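Local coordinates for thioredoxin-like protein (Bacteroides caccae ATCC 43185, PDB 4YOD) that is of unknown function but probably acts as a thiol-disulfide oxidoreductase, carrying a thioredoxin fold behind an all-helical region, at residues A145-N148 against A154-F157; Y217-L222 against K255-L260; G167-L172 against Y261-E266; L178-N183 against E194-A199; V70-A75 against E114-P119. One frame throughout, in Å; residues are numbered along the deposited sequence.

Contact 1: A145-N148 against A154-F157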
# COMPACT_ATOMS: atom_id res chain seq x y z
N ALA A 145 -2.90 9.16 -1.09
CA ALA A 145 -2.54 7.96 -1.87
C ALA A 145 -1.86 8.32 -3.23
O ALA A 145 -1.13 7.50 -3.77
CB ALA A 145 -3.76 7.10 -2.11
N GLN A 146 -2.04 9.55 -3.72
CA GLN A 146 -1.39 10.06 -4.92
C GLN A 146 0.07 10.36 -4.66
O GLN A 146 0.89 10.34 -5.58
CB GLN A 146 -2.09 11.34 -5.44
CG GLN A 146 -3.55 11.20 -5.87
CD GLN A 146 -3.88 10.02 -6.74
OE1 GLN A 146 -3.13 9.60 -7.64
NE2 GLN A 146 -5.07 9.51 -6.55
N LYS A 147 0.39 10.73 -3.41
CA LYS A 147 1.77 11.06 -3.03
C LYS A 147 2.61 9.80 -2.98
O LYS A 147 2.22 8.84 -2.31
CB LYS A 147 1.79 11.75 -1.66
CG LYS A 147 0.98 13.06 -1.62
CD LYS A 147 1.28 13.83 -0.36
CE LYS A 147 0.32 15.00 -0.20
NZ LYS A 147 0.56 15.72 1.08
N ASN A 148 3.75 9.78 -3.71
CA ASN A 148 4.66 8.63 -3.79
C ASN A 148 3.92 7.38 -4.30
O ASN A 148 4.29 6.24 -3.97
CB ASN A 148 5.36 8.39 -2.44
CG ASN A 148 5.81 9.70 -1.84
OD1 ASN A 148 6.70 10.37 -2.35
ND2 ASN A 148 5.14 10.13 -0.80
N ALA A 154 8.99 10.36 -6.39
CA ALA A 154 8.94 10.52 -4.94
C ALA A 154 9.02 11.99 -4.51
O ALA A 154 9.62 12.81 -5.20
CB ALA A 154 10.08 9.75 -4.30
N ILE A 155 8.39 12.34 -3.37
CA ILE A 155 8.44 13.72 -2.88
C ILE A 155 9.79 13.97 -2.19
O ILE A 155 10.17 13.23 -1.27
CB ILE A 155 7.24 14.07 -1.97
CG1 ILE A 155 5.92 13.96 -2.77
CG2 ILE A 155 7.42 15.49 -1.39
CD1 ILE A 155 4.65 14.15 -1.97
N ASN A 156 10.53 14.99 -2.65
CA ASN A 156 11.84 15.36 -2.11
C ASN A 156 11.71 15.90 -0.68
O ASN A 156 10.69 16.49 -0.33
CB ASN A 156 12.52 16.41 -3.00
CG ASN A 156 13.95 16.66 -2.63
OD1 ASN A 156 14.68 15.75 -2.20
ND2 ASN A 156 14.35 17.90 -2.70
N PHE A 157 12.74 15.68 0.13
CA PHE A 157 12.80 16.14 1.52
C PHE A 157 14.25 16.25 1.94
O PHE A 157 15.10 15.55 1.38
CB PHE A 157 12.01 15.22 2.49
CG PHE A 157 12.55 13.80 2.56
CD1 PHE A 157 13.53 13.46 3.49
CD2 PHE A 157 12.11 12.82 1.68
CE1 PHE A 157 14.06 12.16 3.54
CE2 PHE A 157 12.62 11.52 1.73
CZ PHE A 157 13.60 11.20 2.65
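N148 meets I155 through its side-chain amide: OD1 accepts the backbone N-H of I155 at 2.8 Å, with an N-H...O angle of 163° and the donor nearly head-on to the carbonyl. The CG of N148 lies beside its own backbone N (chi1 -43°), which carries the amide across the turn until OD1 also comes to 3.4 Å from CA of A154. This is the tight half of the contact. N148 and A154 are both buried, each side chain resting on Y252, and a small side chain at A154 is consistent with the close backbones, the CA atoms of N148 and A154 lying 4.8 Å apart. The other half is looser and lies nearer solvent. CD1 of I155 settles against the lysine stem, 3.7 Å from CB of K147 and equally far from CD of K147. A lysine suits this more open side because its extended methylene chain gives the isoleucine something greasy to cover while NZ travels on to the carbonyl of Q250. A leucine in place of N148 would probably leave both the N-H of I155 and the carbonyl of L251, which ND2 now serves, without partners in a buried spot. Accepting and donating at once, one neutral amide links the end of helix 132-146, the approach to strand 158-160 and the loop of L251, alongside the bonds of K147 to Q250 and I155 to Y252.

Contact 2: Y217-L222 against K255-L260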
# COMPACT_ATOMS: atom_id res chain seq x y z
N TYR A 217 14.01 9.09 10.14
CA TYR A 217 13.20 9.18 11.33
C TYR A 217 12.36 10.47 11.23
O TYR A 217 12.93 11.56 11.16
CB TYR A 217 14.06 9.12 12.60
CG TYR A 217 13.28 9.37 13.87
CD1 TYR A 217 12.17 8.61 14.19
CD2 TYR A 217 13.66 10.39 14.75
CE1 TYR A 217 11.42 8.86 15.34
CE2 TYR A 217 12.94 10.63 15.92
CZ TYR A 217 11.82 9.86 16.21
OH TYR A 217 11.10 10.09 17.35
N PRO A 218 11.02 10.37 11.17
CA PRO A 218 10.22 11.59 10.98
C PRO A 218 9.64 12.20 12.26
O PRO A 218 9.08 13.30 12.16
CB PRO A 218 9.10 11.10 10.06
CG PRO A 218 8.91 9.63 10.42
CD PRO A 218 10.17 9.16 11.14
N ASP A 219 9.74 11.54 13.43
CA ASP A 219 9.11 12.05 14.65
C ASP A 219 10.04 12.96 15.49
O ASP A 219 11.14 13.30 15.05
CB ASP A 219 8.55 10.90 15.50
CG ASP A 219 7.34 10.24 14.89
OD1 ASP A 219 6.21 10.69 15.17
OD2 ASP A 219 7.52 9.25 14.15
N GLU A 220 9.55 13.38 16.68
CA GLU A 220 10.15 14.38 17.56
C GLU A 220 10.98 13.83 18.75
O GLU A 220 11.54 14.64 19.50
CB GLU A 220 9.04 15.30 18.10
CG GLU A 220 8.31 16.07 17.01
CD GLU A 220 6.85 16.40 17.24
OE1 GLU A 220 6.55 17.23 18.13
OE2 GLU A 220 6.00 15.87 16.48
N GLU A 221 11.10 12.49 18.91
CA GLU A 221 11.87 11.89 20.01
C GLU A 221 13.34 11.68 19.57
O GLU A 221 13.86 10.55 19.57
CB GLU A 221 11.22 10.57 20.48
CG GLU A 221 9.83 10.71 21.09
CD GLU A 221 9.75 11.18 22.53
OE1 GLU A 221 10.68 10.90 23.32
OE2 GLU A 221 8.71 11.78 22.89
N LEU A 222 14.01 12.80 19.23
CA LEU A 222 15.39 12.91 18.73
C LEU A 222 16.46 12.25 19.63
O LEU A 222 17.47 11.77 19.10
CB LEU A 222 15.75 14.38 18.52
CG LEU A 222 15.70 14.90 17.08
CD1 LEU A 222 14.25 15.09 16.59
CD2 LEU A 222 16.44 16.21 16.97
N LYS A 255 1.09 6.03 8.34
CA LYS A 255 0.14 5.19 9.12
C LYS A 255 0.78 3.83 9.53
O LYS A 255 0.31 3.18 10.47
CB LYS A 255 -1.17 4.96 8.36
CG LYS A 255 -1.06 4.10 7.10
CD LYS A 255 -2.39 4.02 6.35
CE LYS A 255 -2.37 3.05 5.20
NZ LYS A 255 -1.44 3.47 4.13
N ALA A 256 1.84 3.43 8.82
CA ALA A 256 2.60 2.21 9.07
C ALA A 256 4.08 2.54 9.18
O ALA A 256 4.70 2.97 8.20
CB ALA A 256 2.38 1.21 7.94
N ILE A 257 4.65 2.37 10.38
CA ILE A 257 6.08 2.55 10.62
C ILE A 257 6.53 1.26 11.30
O ILE A 257 5.91 0.85 12.28
CB ILE A 257 6.46 3.86 11.36
CG1 ILE A 257 6.20 5.10 10.45
CG2 ILE A 257 7.94 3.83 11.81
CD1 ILE A 257 6.31 6.49 11.16
N PRO A 258 7.49 0.51 10.72
CA PRO A 258 8.34 0.87 9.58
C PRO A 258 7.64 0.77 8.23
O PRO A 258 6.62 0.08 8.08
CB PRO A 258 9.48 -0.16 9.66
CG PRO A 258 8.85 -1.36 10.31
CD PRO A 258 7.92 -0.77 11.34
N THR A 259 8.17 1.50 7.25
CA THR A 259 7.67 1.40 5.89
C THR A 259 8.87 1.51 4.95
O THR A 259 9.83 2.22 5.24
CB THR A 259 6.49 2.32 5.58
OG1 THR A 259 5.84 1.78 4.45
CG2 THR A 259 6.88 3.76 5.31
N LEU A 260 8.83 0.76 3.85
CA LEU A 260 9.92 0.73 2.89
C LEU A 260 9.47 1.13 1.52
O LEU A 260 8.39 0.73 1.10
CB LEU A 260 10.54 -0.69 2.81
CG LEU A 260 11.14 -1.27 4.09
CD1 LEU A 260 11.42 -2.76 3.92
CD2 LEU A 260 12.40 -0.54 4.48
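I257 puts the tip of its side chain against P218 and D219. Its CB already points at segment 217-222, and with CG1 beside the backbone N (chi1 -69°) and the chain extended beyond it, the longer branch runs straight out to that side. CG1 first passes the neighbouring strand, 4.1 Å from CG2 of I181. The shorter branch, CG2, stands 3.9 Å from the carbonyl O of I181. At the far end CD1 lies 4.1 Å from CG of P218, the two side chains running alongside in opposite senses, and 4.2 Å from OD2 of D219. The contact is light, one apolar touch and one approach to a carboxylate oxygen; isoleucine suits it because CG2 and CG1 can both lie along I181 while CD1 reaches P218.

I257 comes immediately before P258, whose preceding peptide bond is cis. This is the cis-proline loop of the thioredoxin fold, and as in that family it faces a CxxC pair: P258 packs on A188 and C189 at the start of helix 187-197, probably the redox site, and the side chain of I257 also touches this probable pair.

On the other side, P218 also leans on I181, and D219 touches K247. The chain then curls over the Y217 ring, with the backbone N of D219 3.7 Å above the centre of one face, and OH of Y217 accepts the N-H of E221 at 2.9 Å, just ahead of helix 222-228.

Contact 3: G167-L172 against Y261-E266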
# COMPACT_ATOMS: atom_id res chain seq x y z
N GLY A 167 21.37 16.99 3.75
CA GLY A 167 21.28 16.51 2.38
C GLY A 167 19.83 16.38 1.98
O GLY A 167 18.94 16.44 2.84
N SER A 168 19.57 16.20 0.68
CA SER A 168 18.21 16.00 0.21
C SER A 168 18.10 14.65 -0.52
O SER A 168 19.11 14.13 -1.02
CB SER A 168 17.77 17.15 -0.69
OG SER A 168 18.25 17.03 -2.02
N LEU A 169 16.88 14.08 -0.58
CA LEU A 169 16.63 12.82 -1.26
C LEU A 169 17.14 12.85 -2.71
O LEU A 169 17.85 11.94 -3.11
CB LEU A 169 15.12 12.50 -1.24
CG LEU A 169 14.65 11.30 -2.07
CD1 LEU A 169 15.20 9.99 -1.50
CD2 LEU A 169 13.13 11.24 -2.12
N TYR A 170 16.80 13.90 -3.45
CA TYR A 170 17.13 14.01 -4.87
C TYR A 170 18.61 14.29 -5.13
O TYR A 170 19.05 14.10 -6.27
CB TYR A 170 16.25 15.06 -5.57
CG TYR A 170 14.93 14.49 -6.03
CD1 TYR A 170 13.96 14.07 -5.12
CD2 TYR A 170 14.64 14.35 -7.39
CE1 TYR A 170 12.74 13.56 -5.54
CE2 TYR A 170 13.42 13.83 -7.82
CZ TYR A 170 12.46 13.46 -6.89
OH TYR A 170 11.26 12.94 -7.30
N GLN A 171 19.37 14.67 -4.10
CA GLN A 171 20.81 14.93 -4.22
C GLN A 171 21.61 13.62 -4.18
O GLN A 171 22.80 13.61 -4.47
CB GLN A 171 21.28 15.89 -3.12
CG GLN A 171 21.17 17.35 -3.54
CD GLN A 171 21.21 18.34 -2.39
OE1 GLN A 171 21.34 17.98 -1.21
NE2 GLN A 171 21.10 19.61 -2.73
N LEU A 172 20.94 12.51 -3.84
CA LEU A 172 21.58 11.21 -3.79
C LEU A 172 21.55 10.57 -5.17
O LEU A 172 20.53 10.58 -5.85
CB LEU A 172 20.93 10.30 -2.75
CG LEU A 172 21.08 10.77 -1.32
CD1 LEU A 172 20.09 10.07 -0.41
CD2 LEU A 172 22.53 10.65 -0.84
N TYR A 261 10.30 1.92 0.83
CA TYR A 261 10.10 2.32 -0.57
C TYR A 261 11.31 1.93 -1.37
O TYR A 261 12.43 2.03 -0.87
CB TYR A 261 9.91 3.84 -0.69
CG TYR A 261 8.55 4.35 -0.31
CD1 TYR A 261 8.20 4.54 1.03
CD2 TYR A 261 7.63 4.75 -1.28
CE1 TYR A 261 6.96 5.07 1.39
CE2 TYR A 261 6.38 5.26 -0.92
CZ TYR A 261 6.06 5.43 0.41
OH TYR A 261 4.82 5.88 0.77
N LEU A 262 11.10 1.51 -2.61
CA LEU A 262 12.21 1.30 -3.55
C LEU A 262 12.00 2.29 -4.68
O LEU A 262 10.94 2.30 -5.30
CB LEU A 262 12.34 -0.14 -4.08
CG LEU A 262 13.61 -0.38 -4.96
CD1 LEU A 262 14.90 -0.29 -4.12
CD2 LEU A 262 13.56 -1.71 -5.68
N LEU A 263 13.01 3.11 -4.95
CA LEU A 263 12.96 4.12 -6.01
C LEU A 263 14.01 3.80 -7.07
O LEU A 263 15.04 3.22 -6.74
CB LEU A 263 13.20 5.56 -5.46
CG LEU A 263 12.59 5.97 -4.08
CD1 LEU A 263 12.94 7.44 -3.75
CD2 LEU A 263 11.04 5.79 -4.04
N ASN A 264 13.78 4.21 -8.33
CA ASN A 264 14.77 4.00 -9.39
C ASN A 264 15.75 5.22 -9.42
O ASN A 264 15.72 6.05 -8.49
CB ASN A 264 14.11 3.75 -10.76
CG ASN A 264 13.43 4.94 -11.41
OD1 ASN A 264 13.46 6.07 -10.92
ND2 ASN A 264 12.84 4.72 -12.56
N LYS A 265 16.59 5.32 -10.47
CA LYS A 265 17.62 6.35 -10.69
C LYS A 265 17.04 7.79 -10.68
O LYS A 265 17.68 8.70 -10.16
CB LYS A 265 18.33 6.08 -12.03
CG LYS A 265 19.52 7.01 -12.33
CD LYS A 265 20.83 6.25 -12.52
CE LYS A 265 22.02 7.16 -12.73
NZ LYS A 265 22.41 7.89 -11.48
N GLU A 266 15.84 7.96 -11.27
CA GLU A 266 15.12 9.25 -11.39
C GLU A 266 14.21 9.51 -10.18
O GLU A 266 13.47 10.50 -10.18
CB GLU A 266 14.27 9.29 -12.68
CG GLU A 266 15.04 9.03 -13.96
CD GLU A 266 14.16 9.00 -15.20
OE1 GLU A 266 13.60 7.92 -15.50
OE2 GLU A 266 14.03 10.05 -15.87
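Two leucine torsions bring L169 and L263 together. In L169 the CG stands opposite the backbone N (chi1 172°), and in L263 it stands beside the N instead (chi1 -38°), so that the two chains reach toward each other tip to tip. CD1 of L263 ends 4.1 Å from CD1 of L169 and comes equally near CD2, facing the fork of L169. Leucine suits both places, since its forked end meets a partner on a broad front; L177 of the adjoining strand touches both residues and V269 adds to the side of L263.

Further out, Y170 swings its ring to the turn beyond the strand, where CE2 of Y170 comes obliquely to 4.1 Å from the carbonyl O of E266. That approach is loose. The phenol is held by its hydroxyl, which bonds to the carbonyl of A154, while the O of E266 receives NZ of K153.

Each segment braces its own bend. After S168 the chain makes a tight turn, with Q171 N donating to the O of S168 at 3.1 Å, and two weak bonds run reciprocally between the backbone N of one of these residues and the side chain of the other. Serine and glutamine suit these ends because both can accept a backbone N-H. In the second segment the amide OD1 of N264 holds the N-H of E266 weakly and that of T268, folding the chain back toward strand 269-272. The result is characteristic of a thioredoxin fold: at its closing antiparallel hairpin, 259-263 with 269-272, one face of the sheet is covered by L169, from the turn just after the small 158-160/166-168 hairpin.

Contact 4: L178-N183 against E194-A199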
# COMPACT_ATOMS: atom_id res chain seq x y z
N LEU A 178 16.69 2.80 -1.57
CA LEU A 178 15.84 2.12 -0.61
C LEU A 178 15.60 3.08 0.54
O LEU A 178 16.52 3.42 1.28
CB LEU A 178 16.50 0.80 -0.14
CG LEU A 178 15.58 -0.31 0.35
CD1 LEU A 178 16.40 -1.53 0.68
CD2 LEU A 178 14.78 0.09 1.60
N LEU A 179 14.36 3.57 0.63
CA LEU A 179 13.93 4.52 1.65
C LEU A 179 13.31 3.76 2.82
O LEU A 179 12.36 3.00 2.64
CB LEU A 179 12.95 5.55 1.03
CG LEU A 179 12.42 6.64 1.97
CD1 LEU A 179 13.58 7.54 2.50
CD2 LEU A 179 11.35 7.47 1.28
N PHE A 180 13.86 3.95 4.01
CA PHE A 180 13.35 3.22 5.17
C PHE A 180 12.89 4.20 6.27
O PHE A 180 13.70 4.73 7.02
CB PHE A 180 14.46 2.26 5.67
CG PHE A 180 14.29 1.48 6.96
CD1 PHE A 180 13.05 1.35 7.56
CD2 PHE A 180 15.37 0.82 7.53
CE1 PHE A 180 12.90 0.62 8.75
CE2 PHE A 180 15.22 0.08 8.71
CZ PHE A 180 13.98 -0.02 9.31
N ILE A 181 11.58 4.38 6.38
CA ILE A 181 10.97 5.25 7.39
C ILE A 181 10.89 4.43 8.68
O ILE A 181 10.24 3.38 8.69
CB ILE A 181 9.61 5.81 6.91
CG1 ILE A 181 9.76 6.48 5.51
CG2 ILE A 181 9.01 6.75 7.97
CD1 ILE A 181 8.51 7.12 4.84
N ASN A 182 11.56 4.89 9.74
CA ASN A 182 11.71 4.16 11.00
C ASN A 182 11.34 4.95 12.26
O ASN A 182 11.13 6.16 12.22
CB ASN A 182 13.18 3.69 11.13
CG ASN A 182 14.17 4.83 11.26
OD1 ASN A 182 14.41 5.37 12.35
ND2 ASN A 182 14.76 5.24 10.15
N ASN A 183 11.28 4.22 13.39
CA ASN A 183 11.03 4.69 14.76
C ASN A 183 12.01 3.98 15.71
O ASN A 183 12.24 2.78 15.55
CB ASN A 183 9.58 4.44 15.19
CG ASN A 183 8.64 5.60 14.99
OD1 ASN A 183 8.88 6.52 14.19
ND2 ASN A 183 7.53 5.59 15.71
N GLU A 194 17.19 -6.22 10.53
CA GLU A 194 17.74 -7.57 10.45
C GLU A 194 17.42 -8.23 9.10
O GLU A 194 18.30 -8.85 8.50
CB GLU A 194 17.22 -8.44 11.61
CG GLU A 194 18.27 -9.36 12.23
CD GLU A 194 19.61 -8.74 12.58
OE1 GLU A 194 19.64 -7.72 13.31
OE2 GLU A 194 20.64 -9.28 12.11
N GLY A 195 16.20 -8.04 8.62
CA GLY A 195 15.75 -8.55 7.33
C GLY A 195 16.50 -7.96 6.15
O GLY A 195 16.83 -8.67 5.20
N LEU A 196 16.82 -6.65 6.22
CA LEU A 196 17.60 -5.95 5.20
C LEU A 196 19.08 -6.38 5.25
O LEU A 196 19.68 -6.57 4.19
CB LEU A 196 17.48 -4.42 5.33
CG LEU A 196 16.12 -3.84 4.91
CD1 LEU A 196 16.00 -2.40 5.33
CD2 LEU A 196 15.87 -4.01 3.41
N LYS A 197 19.64 -6.57 6.46
CA LYS A 197 21.03 -7.01 6.67
C LYS A 197 21.24 -8.46 6.19
O LYS A 197 22.33 -8.78 5.71
CB LYS A 197 21.41 -6.92 8.16
CG LYS A 197 21.73 -5.52 8.67
CD LYS A 197 21.69 -5.52 10.20
CE LYS A 197 22.95 -5.00 10.84
NZ LYS A 197 22.81 -4.94 12.32
N GLN A 198 20.22 -9.32 6.34
CA GLN A 198 20.28 -10.73 5.97
C GLN A 198 19.94 -10.98 4.48
O GLN A 198 19.93 -12.14 4.05
CB GLN A 198 19.37 -11.58 6.89
CG GLN A 198 19.97 -11.79 8.30
CD GLN A 198 19.07 -12.43 9.34
OE1 GLN A 198 19.18 -12.15 10.54
NE2 GLN A 198 18.20 -13.36 8.94
N ALA A 199 19.72 -9.92 3.67
CA ALA A 199 19.46 -10.07 2.24
C ALA A 199 20.77 -9.81 1.47
O ALA A 199 21.27 -8.68 1.50
CB ALA A 199 18.36 -9.12 1.79
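The helix turn that offers L196 to L178 and F180 is closed by a backbone bond from Q198 N to the O of E194, 2.9 Å long. A weaker one follows from A199 N to the O of L196 as the helix runs out, and A199 then occupies the N-cap position of helix 200-207. From this last turn L196 points at the sheet, its CG beside the backbone N (chi1 -72°), and its two methyls divide the work. CD2 of L196 presses on CD1 of L178 at 3.7 Å, while CD1 of L196 comes obliquely to CD2 of the F180 ring at 4.0 Å. Both strand side chains pass L196 at a slant, and the leucine touches both, one with each methyl.

L178 and F180 can share one partner because alternate residues of a strand face the same way; L179 and I181 turn to the other side of the sheet. The large ring of F180 suits its place, reaching also T192 and I193 of the helix and P258, and L260 backs both residues from the next strand. All three contacting residues are buried, which suits a purely apolar joint. Beyond them N182 ND2 bonds weakly to the O of F180. The arrangement is the central beta-alpha unit of a thioredoxin fold, the middle strand 176-181 packed beneath the helix that begins with the probable CxxC site.

Contact 5: V70-A75 against E114-P119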
# COMPACT_ATOMS: atom_id res chain seq x y z
N VAL A 70 -5.71 -10.86 -12.58
CA VAL A 70 -6.10 -10.15 -13.81
C VAL A 70 -5.22 -8.90 -13.97
O VAL A 70 -4.66 -8.45 -12.97
CB VAL A 70 -7.61 -9.78 -13.81
CG1 VAL A 70 -8.49 -11.02 -13.82
CG2 VAL A 70 -7.99 -8.84 -12.66
N PRO A 71 -5.14 -8.26 -15.18
CA PRO A 71 -4.39 -7.00 -15.27
C PRO A 71 -4.92 -5.98 -14.27
O PRO A 71 -6.12 -5.99 -13.95
CB PRO A 71 -4.65 -6.54 -16.71
CG PRO A 71 -4.92 -7.82 -17.47
CD PRO A 71 -5.70 -8.66 -16.49
N LEU A 72 -4.05 -5.13 -13.72
CA LEU A 72 -4.45 -4.14 -12.72
C LEU A 72 -5.61 -3.25 -13.20
O LEU A 72 -6.51 -2.98 -12.41
CB LEU A 72 -3.25 -3.27 -12.31
CG LEU A 72 -3.49 -2.17 -11.26
CD1 LEU A 72 -4.20 -2.71 -9.97
CD2 LEU A 72 -2.19 -1.45 -10.92
N LYS A 73 -5.59 -2.81 -14.48
CA LYS A 73 -6.66 -1.94 -14.99
C LYS A 73 -8.02 -2.65 -14.98
O LYS A 73 -9.01 -2.02 -14.67
CB LYS A 73 -6.35 -1.42 -16.40
CG LYS A 73 -5.32 -0.29 -16.40
CD LYS A 73 -4.91 0.08 -17.82
CE LYS A 73 -3.82 1.12 -17.85
NZ LYS A 73 -3.38 1.40 -19.25
N THR A 74 -8.04 -3.97 -15.24
CA THR A 74 -9.26 -4.80 -15.22
C THR A 74 -9.77 -4.91 -13.78
O THR A 74 -10.97 -4.75 -13.54
CB THR A 74 -8.95 -6.17 -15.83
OG1 THR A 74 -8.46 -5.97 -17.15
CG2 THR A 74 -10.17 -7.10 -15.86
N ALA A 75 -8.86 -5.14 -12.83
CA ALA A 75 -9.20 -5.21 -11.41
C ALA A 75 -9.76 -3.85 -10.94
O ALA A 75 -10.83 -3.82 -10.33
CB ALA A 75 -7.97 -5.60 -10.60
N GLU A 114 -2.84 -0.63 -2.11
CA GLU A 114 -3.29 0.73 -2.37
C GLU A 114 -3.83 0.89 -3.78
O GLU A 114 -4.75 1.68 -3.98
CB GLU A 114 -2.16 1.70 -2.11
CG GLU A 114 -2.56 3.14 -2.20
CD GLU A 114 -1.39 4.06 -1.96
OE1 GLU A 114 -1.06 4.26 -0.77
OE2 GLU A 114 -0.79 4.55 -2.95
N GLU A 115 -3.30 0.14 -4.75
CA GLU A 115 -3.81 0.20 -6.12
C GLU A 115 -5.25 -0.40 -6.21
O GLU A 115 -5.99 -0.04 -7.11
CB GLU A 115 -2.86 -0.47 -7.12
CG GLU A 115 -1.62 0.37 -7.45
CD GLU A 115 -1.84 1.78 -7.97
OE1 GLU A 115 -2.65 1.96 -8.91
OE2 GLU A 115 -1.18 2.71 -7.46
N PHE A 116 -5.65 -1.27 -5.26
CA PHE A 116 -7.03 -1.75 -5.27
C PHE A 116 -7.91 -0.82 -4.44
O PHE A 116 -9.10 -0.71 -4.70
CB PHE A 116 -7.11 -3.19 -4.73
CG PHE A 116 -6.47 -4.33 -5.50
CD1 PHE A 116 -6.04 -4.15 -6.82
CD2 PHE A 116 -6.36 -5.60 -4.94
CE1 PHE A 116 -5.46 -5.21 -7.53
CE2 PHE A 116 -5.78 -6.66 -5.66
CZ PHE A 116 -5.33 -6.45 -6.94
N TYR A 117 -7.34 -0.14 -3.42
CA TYR A 117 -8.12 0.75 -2.58
C TYR A 117 -8.43 2.11 -3.27
O TYR A 117 -9.51 2.66 -3.04
CB TYR A 117 -7.42 0.97 -1.23
CG TYR A 117 -8.30 1.64 -0.21
CD1 TYR A 117 -9.53 1.09 0.15
CD2 TYR A 117 -7.91 2.82 0.40
CE1 TYR A 117 -10.36 1.72 1.07
CE2 TYR A 117 -8.70 3.42 1.38
CZ TYR A 117 -9.93 2.86 1.72
OH TYR A 117 -10.72 3.54 2.62
N ILE A 118 -7.51 2.64 -4.11
CA ILE A 118 -7.71 3.91 -4.84
C ILE A 118 -9.06 3.92 -5.63
O ILE A 118 -9.83 4.85 -5.38
CB ILE A 118 -6.49 4.28 -5.71
CG1 ILE A 118 -5.35 4.83 -4.78
CG2 ILE A 118 -6.83 5.29 -6.82
CD1 ILE A 118 -3.92 4.78 -5.41
N PRO A 119 -9.45 2.90 -6.49
CA PRO A 119 -10.80 2.96 -7.12
C PRO A 119 -11.96 2.95 -6.09
O PRO A 119 -12.99 3.56 -6.38
CB PRO A 119 -10.84 1.71 -8.02
CG PRO A 119 -9.74 0.83 -7.56
CD PRO A 119 -8.68 1.74 -6.97
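L72 slants past F116 and sets its CD1 at the edge of the ring, near its plane, 3.7 Å from CE1 of F116 and 3.9 Å from CD1 of F116. F116 also touches L67, L104 and I79. The leucine gets there because its CG stands opposite the backbone N (chi1 180°), which sends the fork across toward the second helix. From the same helix A75 approaches CE1 of F116 obliquely, its CB 4.0 Å away; a small residue fits here, where the CA atoms of A75 and F116 are 7.4 Å apart.

The two segments are the first turn of helix 72-85, opened by P71, whose carbonyl receives the N-H of A75, and the first turns of helix 114-125. Such side-by-side packing of helices builds the all-helical part of the chain, consistent with a relation to TPR-like helical repeats.

E115 crosses L72 at about a right angle. CB of E115 is 3.9 Å from CD1 of L72, and CG of E115 is 4.0 Å from CD2 of L72, so the leucine fork rests on the aliphatic part of an acid. The chain of E115 then bends (chi2 -55°) and takes its carboxylate to R149, with which OE1 makes a salt bridge. Glutamate suits this partly exposed margin, giving methylenes to the leucine and charge to the arginine. Further along, P119, lacking an N-H for the turn before it, kinks its helix and leans on Q76 and I79.

In the fold
Contact 4 is the buried core, wholly apolar, while contacts 1, 2, 3 and 5 each mix buried residues with more open ones. Contacts 2, 3 and 4 share one mixed sheet: contacts 2 and 3 both use strand 259-263, which pairs with strand 176-181 of contact 4. Contact 2 lies at the cis-proline end, contact 3 at the turn toward strand 269-272. Contact 5 belongs to the helical region, its centre about 27 Å from that of contact 4. Contact 1 stands between the two parts, touching contact 5 through A145 and contact 3 through A154 and F157, and alone among the five is joined across its segments by a hydrogen bond.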